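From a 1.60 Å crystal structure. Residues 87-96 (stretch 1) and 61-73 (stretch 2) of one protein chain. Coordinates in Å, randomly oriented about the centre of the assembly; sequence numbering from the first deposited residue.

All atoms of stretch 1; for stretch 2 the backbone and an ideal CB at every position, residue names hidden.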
# COMPACT_ATOMS: atom_id res chain seq x y z
N ALA B 87 -22.93 1.91 1.57
CA ALA B 87 -23.99 2.87 1.25
C ALA B 87 -23.42 4.14 0.62
O ALA B 87 -24.00 4.70 -0.33
CB ALA B 87 -24.76 3.21 2.50
N LEU B 88 -22.29 4.60 1.15
CA LEU B 88 -21.65 5.80 0.63
C LEU B 88 -21.08 5.60 -0.77
O LEU B 88 -21.22 6.47 -1.63
CB LEU B 88 -20.53 6.25 1.57
CG LEU B 88 -20.96 6.85 2.91
CD1 LEU B 88 -19.72 7.07 3.79
CD2 LEU B 88 -21.68 8.16 2.68
N GLN B 89 -20.43 4.47 -1.00
CA GLN B 89 -19.82 4.21 -2.29
C GLN B 89 -20.89 4.12 -3.37
O GLN B 89 -20.65 4.50 -4.51
CB GLN B 89 -18.98 2.93 -2.24
CG GLN B 89 -17.79 3.09 -1.30
CD GLN B 89 -16.88 1.88 -1.26
OE1 GLN B 89 -17.34 0.74 -1.29
NE2 GLN B 89 -15.57 2.13 -1.16
N GLU B 90 -22.06 3.65 -2.98
CA GLU B 90 -23.18 3.54 -3.91
C GLU B 90 -23.76 4.93 -4.19
O GLU B 90 -24.00 5.29 -5.35
CB GLU B 90 -24.27 2.65 -3.32
CG GLU B 90 -25.45 2.33 -4.24
CD GLU B 90 -26.27 3.55 -4.65
OE1 GLU B 90 -26.68 4.33 -3.75
OE2 GLU B 90 -26.52 3.73 -5.87
N ALA B 91 -23.97 5.70 -3.13
CA ALA B 91 -24.56 7.03 -3.24
C ALA B 91 -23.74 8.12 -3.94
O ALA B 91 -24.28 8.92 -4.70
CB ALA B 91 -24.97 7.53 -1.86
N LEU B 92 -22.43 8.15 -3.68
CA LEU B 92 -21.56 9.17 -4.26
C LEU B 92 -20.86 8.75 -5.53
O LEU B 92 -20.61 7.56 -5.75
CB LEU B 92 -20.51 9.59 -3.23
CG LEU B 92 -21.08 9.96 -1.86
CD1 LEU B 92 -19.94 10.39 -0.94
CD2 LEU B 92 -22.11 11.06 -2.00
N SER B 93 -20.52 9.73 -6.35
CA SER B 93 -19.83 9.50 -7.61
C SER B 93 -18.31 9.67 -7.45
O SER B 93 -17.53 9.21 -8.29
CB SER B 93 -20.37 10.45 -8.68
OG SER B 93 -21.78 10.35 -8.74
N ILE B 94 -17.89 10.34 -6.38
CA ILE B 94 -16.47 10.52 -6.13
C ILE B 94 -15.94 9.28 -5.40
O ILE B 94 -16.74 8.49 -4.86
CB ILE B 94 -16.20 11.77 -5.23
CG1 ILE B 94 -16.97 11.64 -3.92
CG2 ILE B 94 -16.56 13.05 -6.00
CD1 ILE B 94 -16.61 12.68 -2.87
N PRO B 95 -14.62 9.07 -5.40
CA PRO B 95 -14.04 7.91 -4.72
C PRO B 95 -14.27 8.05 -3.21
O PRO B 95 -14.04 9.12 -2.64
CB PRO B 95 -12.55 8.01 -5.02
CG PRO B 95 -12.50 8.75 -6.32
CD PRO B 95 -13.59 9.78 -6.19
N VAL B 96 -14.69 6.96 -2.57
CA VAL B 96 -14.90 6.95 -1.13
C VAL B 96 -13.95 5.88 -0.60
O VAL B 96 -14.04 4.70 -0.98
CB VAL B 96 -16.36 6.59 -0.73
CG1 VAL B 96 -16.47 6.63 0.80
CG2 VAL B 96 -17.35 7.60 -1.32
N UNK B 61 -22.95 14.14 8.03
CA UNK B 61 -21.62 14.72 7.85
C UNK B 61 -21.29 14.85 6.37
O UNK B 61 -20.63 15.80 5.96
CB UNK B 61 -20.56 13.87 8.56
N UNK B 62 -21.74 13.90 5.56
CA UNK B 62 -21.48 13.97 4.12
C UNK B 62 -22.18 15.20 3.54
O UNK B 62 -21.63 15.88 2.67
CB UNK B 62 -21.95 12.70 3.42
N UNK B 63 -23.39 15.50 4.02
CA UNK B 63 -24.13 16.66 3.54
C UNK B 63 -23.35 17.93 3.84
O UNK B 63 -23.34 18.86 3.04
CB UNK B 63 -25.52 16.72 4.18
N UNK B 64 -22.70 17.96 5.00
CA UNK B 64 -21.89 19.10 5.37
C UNK B 64 -20.69 19.21 4.43
O UNK B 64 -20.38 20.30 3.92
CB UNK B 64 -21.43 18.99 6.83
N UNK B 65 -20.00 18.10 4.20
CA UNK B 65 -18.81 18.12 3.35
C UNK B 65 -19.11 18.46 1.89
O UNK B 65 -18.25 18.99 1.18
CB UNK B 65 -18.11 16.76 3.42
N UNK B 66 -20.33 18.18 1.45
CA UNK B 66 -20.72 18.44 0.06
C UNK B 66 -20.75 19.93 -0.26
O UNK B 66 -20.85 20.31 -1.43
CB UNK B 66 -22.09 17.83 -0.22
N UNK B 67 -20.65 20.76 0.76
CA UNK B 67 -20.64 22.20 0.56
C UNK B 67 -19.27 22.63 0.01
O UNK B 67 -19.10 23.75 -0.48
CB UNK B 67 -20.96 22.93 1.87
N UNK B 68 -18.31 21.71 0.09
CA UNK B 68 -16.95 21.96 -0.39
C UNK B 68 -16.69 21.20 -1.68
O UNK B 68 -17.39 20.23 -1.99
CB UNK B 68 -15.92 21.56 0.67
N UNK B 69 -15.69 21.64 -2.47
CA UNK B 69 -15.43 20.91 -3.71
C UNK B 69 -14.65 19.62 -3.43
O UNK B 69 -13.43 19.62 -3.46
CB UNK B 69 -14.66 21.79 -4.69
N UNK B 70 -15.36 18.52 -3.17
CA UNK B 70 -14.69 17.26 -2.86
C UNK B 70 -14.18 16.48 -4.06
O UNK B 70 -14.92 16.28 -5.04
CB UNK B 70 -15.65 16.37 -2.07
N UNK B 71 -12.94 16.01 -3.99
CA UNK B 71 -12.42 15.18 -5.06
C UNK B 71 -12.50 13.72 -4.59
O UNK B 71 -12.51 12.80 -5.40
CB UNK B 71 -10.99 15.58 -5.43
N UNK B 72 -12.59 13.53 -3.27
CA UNK B 72 -12.67 12.19 -2.69
C UNK B 72 -13.12 12.33 -1.24
O UNK B 72 -12.99 13.39 -0.64
CB UNK B 72 -11.33 11.46 -2.78
N UNK B 73 -13.64 11.24 -0.67
CA UNK B 73 -14.11 11.21 0.70
C UNK B 73 -13.40 10.07 1.44
O UNK B 73 -13.34 8.95 0.94
CB UNK B 73 -15.63 11.04 0.75

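Position 61 is helical, and no atom of stretch 1 lies within 5.5 Å of its ideal CB. The residue is Met-61, which does not touch stretch 1.

Position 62 is helical and its CA-to-CB bond points toward stretch 1. The ideal CB lies 4.6 Å from Leu-88 CD2 and 5.3 Å from Leu-92 CD1. Two leucine methyls so near favour an apolar side chain of modest size; valine, alanine or isoleucine would suit. It is Val-62. Its CG2 packs 3.6 Å from Leu-88 CD2, and its CG1 lies 4.2 Å from Leu-92 CD1, so the two methyls meet different leucines.

Positions 63, 64 and 65 continue the helix with CB atoms out of reach of stretch 1. Many residues would serve. They are Glu-63, Phe-64 and Leu-65, none in contact with it.

Position 66 points sideways, and its CB has no neighbour in stretch 1 within 5.5 Å. A short side chain would miss; a long, flexible one could reach Leu-92. It is Lys-66. Its CE comes 3.6 Å from Leu-92 CD2.

Positions 67, 68 and 69 lie beyond reach. At 69 the phi of -78° is compatible with proline. The residues are Gln-67, Phe-68 and Pro-69; a type I turn runs from Leu-65 to Phe-68.

Position 70 has extended backbone angles and points toward stretch 1. Its ideal CB is 3.9 Å from Ile-94 CD1, so an apolar residue fits. Leucine, valine or isoleucine are all plausible. It is Leu-70, whose CB packs 3.8 Å from Ile-94 CD1.

Position 71 points away, so its side chain is little constrained by stretch 1. Its backbone does the work: the O of 71 is 3.3 Å from Pro-95 CD. The residue is Lys-71, whose NZ is hydrogen-bonded elsewhere in the structure.

Position 72 is extended and points sideways. Its ideal CB is 3.6 Å from Pro-95 O. A small residue fits easily; a larger one is not excluded by this distance. It is Ala-72, with CB 4.4 Å from Pro-95 CB.

Position 73 pairs with Val-96 in a parallel bridge. Its N donates a hydrogen bond of 2.9 Å to Pro-95 O, which any residue but proline could make. The ideal CB lies near Ile-94 CD1 and Val-96 CG2, on the same sheet face as Val-96. Leucine, isoleucine or methionine would suit. It is Leu-73. Its CD2 lies 3.7 Å from Leu-92 CD1 and 4.1 Å from Val-96 CG1.

Stretch 2 (61-73) MVEFLKQFPLKAL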
# COMPACT_ATOMS: atom_id res chain seq x y z
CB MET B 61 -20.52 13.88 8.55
CG MET B 61 -20.51 14.06 10.06
SD MET B 61 -19.11 13.30 10.87
CE MET B 61 -19.62 11.55 10.94
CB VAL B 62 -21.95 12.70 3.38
CG1 VAL B 62 -21.88 12.91 1.85
CG2 VAL B 62 -21.06 11.53 3.78
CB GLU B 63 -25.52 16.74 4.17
CG GLU B 63 -26.52 15.80 3.53
CD GLU B 63 -26.57 15.96 2.01
OE1 GLU B 63 -26.93 17.06 1.54
OE2 GLU B 63 -26.24 14.98 1.29
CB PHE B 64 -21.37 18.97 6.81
CG PHE B 64 -20.32 19.98 7.16
CD1 PHE B 64 -20.66 21.31 7.39
CD2 PHE B 64 -18.97 19.62 7.19
CE1 PHE B 64 -19.67 22.27 7.65
CE2 PHE B 64 -17.98 20.56 7.45
CZ PHE B 64 -18.33 21.90 7.68
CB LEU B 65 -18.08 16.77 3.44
CG LEU B 65 -17.43 16.50 4.80
CD1 LEU B 65 -16.84 15.07 4.83
CD2 LEU B 65 -16.32 17.53 5.08
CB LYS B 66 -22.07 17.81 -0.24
CG LYS B 66 -21.99 16.37 -0.65
CD LYS B 66 -23.37 15.74 -0.73
CE LYS B 66 -23.32 14.45 -1.52
NZ LYS B 66 -22.95 14.71 -2.95
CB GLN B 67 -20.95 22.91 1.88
CG GLN B 67 -22.30 22.48 2.46
CD GLN B 67 -22.60 23.15 3.80
OE1 GLN B 67 -21.91 22.90 4.80
NE2 GLN B 67 -23.62 24.01 3.82
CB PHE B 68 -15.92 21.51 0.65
CG PHE B 68 -16.07 22.18 1.97
CD1 PHE B 68 -16.92 21.65 2.93
CD2 PHE B 68 -15.35 23.33 2.27
CE1 PHE B 68 -17.06 22.26 4.17
CE2 PHE B 68 -15.47 23.95 3.51
CZ PHE B 68 -16.34 23.41 4.46
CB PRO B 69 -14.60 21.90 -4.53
CG PRO B 69 -13.84 22.66 -3.48
CD PRO B 69 -14.82 22.83 -2.33
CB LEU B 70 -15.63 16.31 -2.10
CG LEU B 70 -16.35 16.88 -0.88
CD1 LEU B 70 -17.27 15.82 -0.25
CD2 LEU B 70 -15.32 17.37 0.11
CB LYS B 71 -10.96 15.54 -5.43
CG LYS B 71 -9.89 15.15 -4.42
CD LYS B 71 -8.44 15.12 -5.03
CE LYS B 71 -7.92 16.49 -5.43
NZ LYS B 71 -6.47 16.46 -5.77
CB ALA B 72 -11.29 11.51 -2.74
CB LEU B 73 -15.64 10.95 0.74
CG LEU B 73 -16.19 10.72 2.16
CD1 LEU B 73 -15.99 11.98 3.03
CD2 LEU B 73 -17.67 10.37 2.04
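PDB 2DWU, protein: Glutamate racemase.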